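Local coordinates for proximal thread matrix protein 1 (Mytilus galloprovincialis, PDB 4CN9) that probably binds collagen as a matrix protein of the mussel byssus, through paired von Willebrand factor type A domains, and carries zinc, including in a MIDAS motif, at residues A[216-221]-A[385-390]; A[255-260]-A[281-286]. All blocks are in the same frame, centred on the assembly; numbering follows the deposited sequence.

Overall arrangement
Contact 1 is a surface contact between the two von Willebrand factor type A domains: residues 216-221, a loop of the first, meet residues 385-390, the end of a helix of the second. Contact 2 is buried inside the second domain, where residues 255-260 of strand 253-260 carry a phenylalanine ring against residues 281-286, at the end of helix 272-285. The centres of the two contacts are about 21 Å apart, and their nearest atoms about 7 Å apart, without touching. Charged and polar side chains, a lysine methylene and a water make up contact 1, apolar side chains contact 2. Both lie away from the zinc sites, at S63, S65 and D174 and at E49, D51 and H446.

Contact 1: residues A[216-221]-A[385-390]; sequences TMKNYV and LLRKEG
K218 and R387 bring two cationic side chains together where a short 3-10 segment, 218-220, faces the last turn of helix 379-388. The lysine chain, extended beyond CG, passes over one face of the guanidinium: CD stands 3.9 Å above its plane, offset toward the rim and 4.0 Å from R387 CZ. The amino group lies over the same face, K218 NZ being 3.9 Å from R387 NH1. R387 bends at chi3 (-47°), which turns its planar end across the aliphatic part of the lysine.

These like charges do not bond to each other. Each is hydrogen-bonded to backbone carbonyls near the end of helix 404-410, K218 NZ to I408 O and A411 O, and R387 NH1 to I410 O. Such a cluster of carbonyls at a helix C-terminus would be expected to offset part of the repulsion.

The second link is polar and water-mediated. N219 ND2 stops 3.6 Å from R387 O, without a direct hydrogen bond. A water fills the role, accepting from N219 ND2 at 3.2 Å and donating to R387 O at 2.7 Å. N219 reaches this place with CG lodged between its backbone N and carbonyl carbon (chi1 49°). The same R387 O also receives G390 N at 2.9 Å, part of the Schellman motif that closes the helix, so the carbonyl serves the helix end and the domain interface together.

Around the contact, K218 is tied by its backbone to S412, on which M217 and R387 also pack. Y220 bonds through its backbone to A199 of strand 195-202 in the first domain, whereas L386 and R387 rest on strand 391-398 and L386 also on helix 338-349 in the second.

Contact 2: residues A[255-260]-A[281-286]; sequences IAFVFD and KDIVDR
This is a buried apolar contact within a beta-alpha-beta unit of the second von Willebrand factor type A domain, joining strand 253-260 to the last turns of helix 272-285. F257 supplies the strand side, I283 and V284 the helix side, and no hydrogen bond crosses between them.

The phenyl ring meets the helix with its edge. I283 CG2 lies near the ring plane, 4.0 Å from F257 CZ, and V284 CG2 likewise sits at the edge, 4.0 Å from F257 CE2. The other branch of the isoleucine ends at the next corner, I283 CD1 being 4.1 Å from F257 CE1. Methyl groups from two consecutive helix residues thus border the outer end of the ring. The F257 side chain leaves the strand toward the helix, and with CG anti to the carbonyl carbon (chi1 -67°) the far end of the ring arrives at I283 and V284. With V284 CG1 anti to the backbone N (chi1 168°), CG2 falls anti to the carbonyl carbon, and this is the branch that meets the ring.

F257 also packs on M280, one turn earlier than V284, and on I366 of strand 362-369. F259, two residues further along the strand, continues the strand-to-helix packing onto Y273, M276 and M280. Backbone hydrogen bonds link F257 to A298 of the parallel strand 295-302, to which the crossover helix leads, and A256 to strand 362-369.

Contact 1: residues A[216-221]-A[385-390]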
loop_
_atom_site.group_PDB
_atom_site.type_symbol
_atom_site.label_atom_id
_atom_site.label_comp_id
_atom_site.label_asym_id
_atom_site.label_seq_id
_atom_site.Cartn_x
_atom_site.Cartn_y
_atom_site.Cartn_z
ATOM N N THR A 216 -2.547 -0.220 3.719
ATOM C CA THR A 216 -1.354 -0.857 3.148
ATOM C C THR A 216 -0.772 -0.027 1.992
ATOM O O THR A 216 0.445 0.148 1.903
ATOM C CB THR A 216 -1.682 -2.284 2.702
ATOM O OG1 THR A 216 -1.940 -3.087 3.865
ATOM C CG2 THR A 216 -0.524 -2.906 1.895
ATOM N N MET A 217 -1.647 0.424 1.098
ATOM C CA MET A 217 -1.288 1.376 0.051
ATOM C C MET A 217 -2.464 2.328 -0.128
ATOM O O MET A 217 -3.569 2.056 0.350
ATOM C CB MET A 217 -0.954 0.666 -1.271
ATOM C CG MET A 217 0.180 -0.346 -1.179
ATOM S SD MET A 217 0.883 -0.855 -2.777
ATOM C CE MET A 217 -0.589 -1.010 -3.765
ATOM N N LYS A 218 -2.231 3.433 -0.822
ATOM C CA LYS A 218 -3.284 4.417 -1.071
ATOM C C LYS A 218 -4.519 3.823 -1.736
ATOM O O LYS A 218 -5.634 4.253 -1.444
ATOM C CB LYS A 218 -2.762 5.567 -1.927
ATOM C CG LYS A 218 -1.741 6.440 -1.241
ATOM C CD LYS A 218 -1.152 7.419 -2.265
ATOM C CE LYS A 218 -0.131 8.344 -1.643
ATOM N NZ LYS A 218 0.595 9.105 -2.703
ATOM N N ASN A 219 -4.353 2.845 -2.620
ATOM C CA ASN A 219 -5.539 2.256 -3.234
ATOM C C ASN A 219 -6.216 1.165 -2.407
ATOM O O ASN A 219 -7.160 0.548 -2.874
ATOM C CB ASN A 219 -5.325 1.810 -4.685
ATOM C CG ASN A 219 -4.087 0.977 -4.883
ATOM O OD1 ASN A 219 -3.628 0.265 -3.981
ATOM N ND2 ASN A 219 -3.534 1.049 -6.101
ATOM N N TYR A 220 -5.758 0.961 -1.172
ATOM C CA TYR A 220 -6.502 0.152 -0.208
ATOM C C TYR A 220 -7.463 1.012 0.623
ATOM O O TYR A 220 -8.024 0.547 1.631
ATOM C CB TYR A 220 -5.534 -0.578 0.723
ATOM C CG TYR A 220 -4.810 -1.738 0.085
ATOM C CD1 TYR A 220 -3.995 -1.552 -1.032
ATOM C CD2 TYR A 220 -4.918 -3.014 0.610
ATOM C CE1 TYR A 220 -3.328 -2.611 -1.609
ATOM C CE2 TYR A 220 -4.252 -4.093 0.032
ATOM C CZ TYR A 220 -3.451 -3.881 -1.065
ATOM O OH TYR A 220 -2.780 -4.944 -1.630
ATOM N N VAL A 221 -7.632 2.271 0.224
ATOM C CA VAL A 221 -8.610 3.162 0.840
ATOM C C VAL A 221 -9.827 3.268 -0.066
ATOM O O VAL A 221 -9.700 3.600 -1.245
ATOM C CB VAL A 221 -8.061 4.573 1.050
ATOM C CG1 VAL A 221 -9.164 5.486 1.623
ATOM C CG2 VAL A 221 -6.839 4.551 1.967
ATOM N N LEU A 385 -2.356 7.923 -12.180
ATOM C CA LEU A 385 -2.597 7.142 -13.382
ATOM C C LEU A 385 -1.766 5.867 -13.392
ATOM O O LEU A 385 -2.279 4.798 -13.712
ATOM C CB LEU A 385 -2.306 7.976 -14.634
ATOM C CG LEU A 385 -3.260 9.144 -14.907
ATOM C CD1 LEU A 385 -2.992 9.784 -16.273
ATOM C CD2 LEU A 385 -4.703 8.684 -14.817
ATOM N N LEU A 386 -0.484 5.966 -13.037
ATOM C CA LEU A 386 0.344 4.767 -12.899
ATOM C C LEU A 386 -0.206 3.800 -11.840
ATOM O O LEU A 386 -0.299 2.603 -12.099
ATOM C CB LEU A 386 1.796 5.124 -12.561
ATOM C CG LEU A 386 2.655 5.684 -13.690
ATOM C CD1 LEU A 386 3.835 6.437 -13.130
ATOM C CD2 LEU A 386 3.117 4.582 -14.612
ATOM N N ARG A 387 -0.567 4.297 -10.658
ATOM C CA ARG A 387 -1.036 3.397 -9.593
ATOM C C ARG A 387 -2.360 2.720 -9.936
ATOM O O ARG A 387 -2.572 1.557 -9.581
ATOM C CB ARG A 387 -1.113 4.101 -8.229
ATOM C CG ARG A 387 0.251 4.612 -7.746
ATOM C CD ARG A 387 0.194 5.240 -6.332
ATOM N NE ARG A 387 -0.916 6.183 -6.182
ATOM C CZ ARG A 387 -0.807 7.495 -6.265
ATOM N NH1 ARG A 387 0.375 8.060 -6.484
ATOM N NH2 ARG A 387 -1.890 8.250 -6.150
ATOM N N LYS A 388 -3.231 3.440 -10.636
ATOM C CA LYS A 388 -4.492 2.873 -11.123
ATOM C C LYS A 388 -4.276 1.728 -12.120
ATOM O O LYS A 388 -5.138 0.865 -12.283
ATOM C CB LYS A 388 -5.368 3.967 -11.749
ATOM C CG LYS A 388 -6.011 4.888 -10.709
ATOM C CD LYS A 388 -6.865 5.991 -11.338
ATOM C CE LYS A 388 -7.251 7.042 -10.296
ATOM N NZ LYS A 388 -8.044 6.472 -9.170
ATOM N N GLU A 389 -3.118 1.715 -12.775
ATOM C CA GLU A 389 -2.758 0.636 -13.683
ATOM C C GLU A 389 -2.062 -0.519 -12.966
ATOM O O GLU A 389 -1.623 -1.461 -13.604
ATOM C CB GLU A 389 -1.809 1.144 -14.771
ATOM C CG GLU A 389 -2.410 2.122 -15.748
ATOM C CD GLU A 389 -1.348 2.769 -16.632
ATOM O OE1 GLU A 389 -0.181 2.289 -16.630
ATOM O OE2 GLU A 389 -1.687 3.760 -17.321
ATOM N N GLY A 390 -1.933 -0.442 -11.651
ATOM C CA GLY A 390 -1.268 -1.498 -10.914
ATOM C C GLY A 390 0.221 -1.303 -10.661
ATOM O O GLY A 390 0.898 -2.212 -10.163
HETATM O O HOH W 1 -1.013 0.179 -7.907
#

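Contact 2: residues A[255-260]-A[281-286]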
loop_
_atom_site.group_PDB
_atom_site.type_symbol
_atom_site.label_atom_id
_atom_site.label_comp_id
_atom_site.label_asym_id
_atom_site.label_seq_id
_atom_site.Cartn_x
_atom_site.Cartn_y
_atom_site.Cartn_z
ATOM N N ILE A 255 10.445 -3.516 -13.915
ATOM C CA ILE A 255 10.926 -2.495 -12.992
ATOM C C ILE A 255 11.526 -1.314 -13.733
ATOM O O ILE A 255 12.512 -1.466 -14.462
ATOM C CB ILE A 255 12.059 -3.022 -12.083
ATOM C CG1 ILE A 255 11.699 -4.364 -11.439
ATOM C CG2 ILE A 255 12.407 -1.995 -11.007
ATOM C CD1 ILE A 255 10.700 -4.263 -10.367
ATOM N N ALA A 256 10.975 -0.132 -13.507
ATOM C CA ALA A 256 11.527 1.071 -14.115
ATOM C C ALA A 256 12.192 1.993 -13.102
ATOM O O ALA A 256 11.558 2.438 -12.134
ATOM C CB ALA A 256 10.441 1.806 -14.892
ATOM N N PHE A 257 13.479 2.275 -13.325
ATOM C CA PHE A 257 14.162 3.334 -12.589
ATOM C C PHE A 257 13.847 4.649 -13.273
ATOM O O PHE A 257 14.078 4.803 -14.465
ATOM C CB PHE A 257 15.674 3.148 -12.598
ATOM C CG PHE A 257 16.143 1.942 -11.842
ATOM C CD1 PHE A 257 16.087 1.918 -10.468
ATOM C CD2 PHE A 257 16.657 0.849 -12.515
ATOM C CE1 PHE A 257 16.527 0.803 -9.770
ATOM C CE2 PHE A 257 17.108 -0.267 -11.827
ATOM C CZ PHE A 257 17.039 -0.290 -10.452
ATOM N N VAL A 258 13.313 5.586 -12.514
ATOM C CA VAL A 258 13.011 6.904 -13.035
ATOM C C VAL A 258 13.845 7.856 -12.211
ATOM O O VAL A 258 13.512 8.135 -11.050
ATOM C CB VAL A 258 11.529 7.233 -12.878
ATOM C CG1 VAL A 258 11.233 8.634 -13.394
ATOM C CG2 VAL A 258 10.677 6.182 -13.610
ATOM N N PHE A 259 14.957 8.313 -12.772
ATOM C CA PHE A 259 15.888 9.086 -11.967
ATOM C C PHE A 259 16.414 10.407 -12.530
ATOM O O PHE A 259 16.493 10.631 -13.736
ATOM C CB PHE A 259 17.040 8.219 -11.481
ATOM C CG PHE A 259 17.989 7.768 -12.535
ATOM C CD1 PHE A 259 19.108 8.534 -12.862
ATOM C CD2 PHE A 259 17.837 6.524 -13.141
ATOM C CE1 PHE A 259 20.019 8.096 -13.819
ATOM C CE2 PHE A 259 18.746 6.076 -14.095
ATOM C CZ PHE A 259 19.840 6.860 -14.436
ATOM N N ASP A 260 16.743 11.259 -11.565
ATOM C CA ASP A 260 17.229 12.608 -11.728
ATOM C C ASP A 260 18.565 12.589 -12.456
ATOM O O ASP A 260 19.490 11.882 -12.054
ATOM C CB ASP A 260 17.377 13.177 -10.313
ATOM C CG ASP A 260 17.798 14.621 -10.268
ATOM O OD1 ASP A 260 18.155 15.222 -11.305
ATOM O OD2 ASP A 260 17.767 15.157 -9.130
ATOM N N LYS A 281 22.448 -0.329 -9.861
ATOM C CA LYS A 281 23.109 -1.571 -10.255
ATOM C C LYS A 281 23.070 -2.628 -9.141
ATOM O O LYS A 281 22.878 -3.809 -9.417
ATOM C CB LYS A 281 24.553 -1.285 -10.689
ATOM C CG LYS A 281 24.626 -0.597 -12.030
ATOM C CD LYS A 281 25.865 0.273 -12.177
ATOM C CE LYS A 281 27.111 -0.486 -11.837
ATOM N NZ LYS A 281 28.338 0.351 -11.843
ATOM N N ASP A 282 23.244 -2.205 -7.888
ATOM C CA ASP A 282 23.168 -3.126 -6.760
ATOM C C ASP A 282 21.774 -3.738 -6.628
ATOM O O ASP A 282 21.632 -4.916 -6.314
ATOM C CB ASP A 282 23.584 -2.449 -5.449
ATOM C CG ASP A 282 25.090 -2.173 -5.378
ATOM O OD1 ASP A 282 25.825 -2.668 -6.250
ATOM O OD2 ASP A 282 25.535 -1.454 -4.454
ATOM N N ILE A 283 20.746 -2.945 -6.910
ATOM C CA ILE A 283 19.374 -3.439 -6.903
ATOM C C ILE A 283 19.163 -4.485 -7.981
ATOM O O ILE A 283 18.570 -5.542 -7.737
ATOM C CB ILE A 283 18.381 -2.264 -7.064
ATOM C CG1 ILE A 283 18.420 -1.421 -5.790
ATOM C CG2 ILE A 283 16.959 -2.767 -7.358
ATOM C CD1 ILE A 283 17.703 -0.126 -5.903
ATOM N N VAL A 284 19.668 -4.214 -9.179
ATOM C CA VAL A 284 19.563 -5.176 -10.266
ATOM C C VAL A 284 20.151 -6.531 -9.853
ATOM O O VAL A 284 19.574 -7.588 -10.130
ATOM C CB VAL A 284 20.242 -4.643 -11.547
ATOM C CG1 VAL A 284 20.403 -5.736 -12.577
ATOM C CG2 VAL A 284 19.420 -3.474 -12.126
ATOM N N ASP A 285 21.306 -6.488 -9.197
ATOM C CA ASP A 285 21.998 -7.711 -8.784
ATOM C C ASP A 285 21.223 -8.555 -7.778
ATOM O O ASP A 285 21.525 -9.729 -7.604
ATOM C CB ASP A 285 23.380 -7.377 -8.205
ATOM C CG ASP A 285 24.432 -7.190 -9.280
ATOM O OD1 ASP A 285 24.252 -7.717 -10.410
ATOM O OD2 ASP A 285 25.453 -6.525 -8.986
ATOM N N ARG A 286 20.230 -7.970 -7.114
ATOM C CA ARG A 286 19.467 -8.701 -6.116
ATOM C C ARG A 286 18.347 -9.533 -6.718
ATOM O O ARG A 286 17.736 -10.344 -6.022
ATOM C CB ARG A 286 18.914 -7.744 -5.055
ATOM C CG ARG A 286 20.006 -6.995 -4.321
ATOM C CD ARG A 286 20.705 -7.892 -3.321
ATOM N NE ARG A 286 19.800 -8.241 -2.237
ATOM C CZ ARG A 286 19.737 -7.602 -1.076
ATOM N NH1 ARG A 286 20.545 -6.581 -0.821
ATOM N NH2 ARG A 286 18.867 -7.996 -0.163
#